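Local coordinates for McyG protein (Microcystis aeruginosa PCC 7806, PDB 4R0M), which probably activates phenylalanine or a related aryl acid as its adenylate for loading onto a carrier domain during microcystin synthesis, at residues V462-Y466 with R523-K528. Numbering follows the deposited sequence.
Sequences VKVSY and RNLVPK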
loop_
_atom_site.group_PDB
_atom_site.type_symbol
_atom_site.label_atom_id
_atom_site.label_comp_id
_atom_site.label_asym_id
_atom_site.label_seq_id
_atom_site.Cartn_x
_atom_site.Cartn_y
_atom_site.Cartn_z
ATOM N N VAL A 462 22.823 -7.953 3.127
ATOM C CA VAL A 462 21.667 -7.170 3.567
ATOM C C VAL A 462 20.456 -7.530 2.707
ATOM O O VAL A 462 20.461 -7.315 1.491
ATOM C CB VAL A 462 21.944 -5.651 3.502
ATOM C CG1 VAL A 462 20.706 -4.851 3.888
ATOM C CG2 VAL A 462 23.119 -5.284 4.400
ATOM N N LYS A 463 19.426 -8.088 3.342
ATOM C CA LYS A 463 18.227 -8.517 2.626
ATOM C C LYS A 463 17.340 -7.325 2.283
ATOM O O LYS A 463 16.918 -6.576 3.167
ATOM C CB LYS A 463 17.451 -9.567 3.424
ATOM C CG LYS A 463 16.576 -10.463 2.561
ATOM C CD LYS A 463 15.902 -11.549 3.386
ATOM C CE LYS A 463 14.975 -12.406 2.531
ATOM N NZ LYS A 463 15.708 -13.252 1.546
ATOM N N VAL A 464 17.071 -7.162 1.003
ATOM C CA VAL A 464 16.287 -6.055 0.498
ATOM C C VAL A 464 14.846 -6.055 0.995
ATOM O O VAL A 464 14.188 -7.061 0.992
ATOM C CB VAL A 464 16.350 -6.025 -1.031
ATOM C CG1 VAL A 464 15.337 -5.078 -1.636
ATOM C CG2 VAL A 464 17.724 -5.627 -1.493
ATOM N N SER A 465 14.383 -4.874 1.358
ATOM C CA SER A 465 13.052 -4.606 1.867
ATOM C C SER A 465 12.826 -4.768 3.369
ATOM O O SER A 465 11.732 -4.667 3.827
ATOM C CB SER A 465 12.031 -5.443 1.140
ATOM O OG SER A 465 12.051 -6.758 1.577
ATOM N N TYR A 466 13.888 -4.991 4.117
ATOM C CA TYR A 466 13.841 -5.079 5.562
ATOM C C TYR A 466 14.683 -4.049 6.273
ATOM O O TYR A 466 15.059 -4.252 7.387
ATOM C CB TYR A 466 14.285 -6.447 6.015
ATOM C CG TYR A 466 13.463 -7.569 5.520
ATOM C CD1 TYR A 466 12.345 -7.951 6.175
ATOM C CD2 TYR A 466 13.816 -8.252 4.402
ATOM C CE1 TYR A 466 11.583 -8.975 5.729
ATOM C CE2 TYR A 466 13.060 -9.281 3.951
ATOM C CZ TYR A 466 11.946 -9.634 4.634
ATOM O OH TYR A 466 11.190 -10.657 4.209
ATOM N N ARG A 523 13.403 -11.602 10.136
ATOM C CA ARG A 523 12.472 -11.109 9.113
ATOM C C ARG A 523 11.052 -10.929 9.641
ATOM O O ARG A 523 10.376 -9.962 9.289
ATOM C CB ARG A 523 12.460 -12.040 7.892
ATOM C CG ARG A 523 13.834 -12.341 7.307
ATOM C CD ARG A 523 13.761 -13.145 6.016
ATOM N NE ARG A 523 13.031 -14.406 6.163
ATOM C CZ ARG A 523 11.867 -14.682 5.575
ATOM N NH1 ARG A 523 11.283 -13.793 4.780
ATOM N NH2 ARG A 523 11.287 -15.858 5.776
ATOM N N ASN A 524 10.624 -11.854 10.500
ATOM C CA ASN A 524 9.270 -11.864 11.057
ATOM C C ASN A 524 8.984 -10.750 12.064
ATOM O O ASN A 524 7.828 -10.526 12.430
ATOM C CB ASN A 524 8.968 -13.228 11.696
ATOM C CG ASN A 524 8.892 -14.357 10.679
ATOM O OD1 ASN A 524 9.260 -14.197 9.512
ATOM N ND2 ASN A 524 8.415 -15.515 11.126
ATOM N N LEU A 525 10.031 -10.060 12.511
ATOM C CA LEU A 525 9.884 -9.019 13.529
ATOM C C LEU A 525 10.022 -7.593 12.993
ATOM O O LEU A 525 9.801 -6.628 13.732
ATOM C CB LEU A 525 10.848 -9.260 14.702
ATOM C CG LEU A 525 10.376 -10.078 15.921
ATOM C CD1 LEU A 525 9.248 -9.375 16.670
ATOM C CD2 LEU A 525 9.978 -11.508 15.559
ATOM N N VAL A 526 10.380 -7.458 11.716
ATOM C CA VAL A 526 10.423 -6.146 11.067
ATOM C C VAL A 526 8.993 -5.710 10.739
ATOM O O VAL A 526 8.340 -6.326 9.892
ATOM C CB VAL A 526 11.294 -6.155 9.788
ATOM C CG1 VAL A 526 11.352 -4.766 9.167
ATOM C CG2 VAL A 526 12.699 -6.652 10.096
ATOM N N PRO A 527 8.499 -4.652 11.415
ATOM C CA PRO A 527 7.113 -4.224 11.227
ATOM C C PRO A 527 6.868 -3.615 9.846
ATOM O O PRO A 527 7.591 -2.709 9.417
ATOM C CB PRO A 527 6.905 -3.188 12.337
ATOM C CG PRO A 527 8.266 -2.664 12.632
ATOM C CD PRO A 527 9.225 -3.788 12.366
ATOM N N LYS A 528 5.852 -4.133 9.164
ATOM C CA LYS A 528 5.522 -3.735 7.803
ATOM C C LYS A 528 4.016 -3.576 7.648
ATOM O O LYS A 528 3.240 -4.353 8.211
ATOM C CB LYS A 528 6.010 -4.793 6.814
ATOM C CG LYS A 528 7.497 -4.769 6.501
ATOM C CD LYS A 528 7.934 -6.107 5.926
ATOM C CE LYS A 528 9.166 -5.981 5.045
ATOM N NZ LYS A 528 8.832 -5.467 3.685
#
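Y466 closes the type II beta turn K463-Y466 and lays its ring between R523, V526 and K528, joining two loops of the C-terminal part of this ANL-type adenylation enzyme. One loop leads from helix 449-457 into strand 468-474; the other from strand 517-520 to helix 536-545.

Apolar contacts gather round the tyrosine. With CG anti to the carbonyl carbon (chi1 -61°), the ring swings to the second loop, where CD1 of Y466 lies 4.1 Å from CG2 of V526. The aliphatic part of R523 crosses the same ring obliquely: its CG sits over one face, nearer the ring atoms than the centre, and its CB is 3.9 Å from CE1 of Y466. Beside the ring, on the R523 side of its plane, CD of K463 packs 3.7 Å from CD of R523, while their charged ends stay apart.

The polar contacts begin at the phenol. R523 NH1 donates to OH of Y466 over 3.2 Å, a bent bond (141° at the hydrogen) with the oxygen near the guanidinium plane; that plane stands 86° from the ring. With an alanine in place of Y466, R523 NH1 would probably lose this acceptor and a gap is likely to open between the K528 and R523 chains.

K528 comes in from the side of the ring plane opposite the R523 chain, its side chain about 11 Å from the bound phenylalanyl-adenylate. It crosses the tyrosine at roughly a right angle, with CE 3.9 Å from CD1 of Y466; any cation-pi attraction is weak at most. Its ammonium bonds more strongly to the carbonyl of G532, further along the same loop. A bend at chi4 directs NZ of K528 to the backbone O of S465, 3.0 Å away in a weak hydrogen bond.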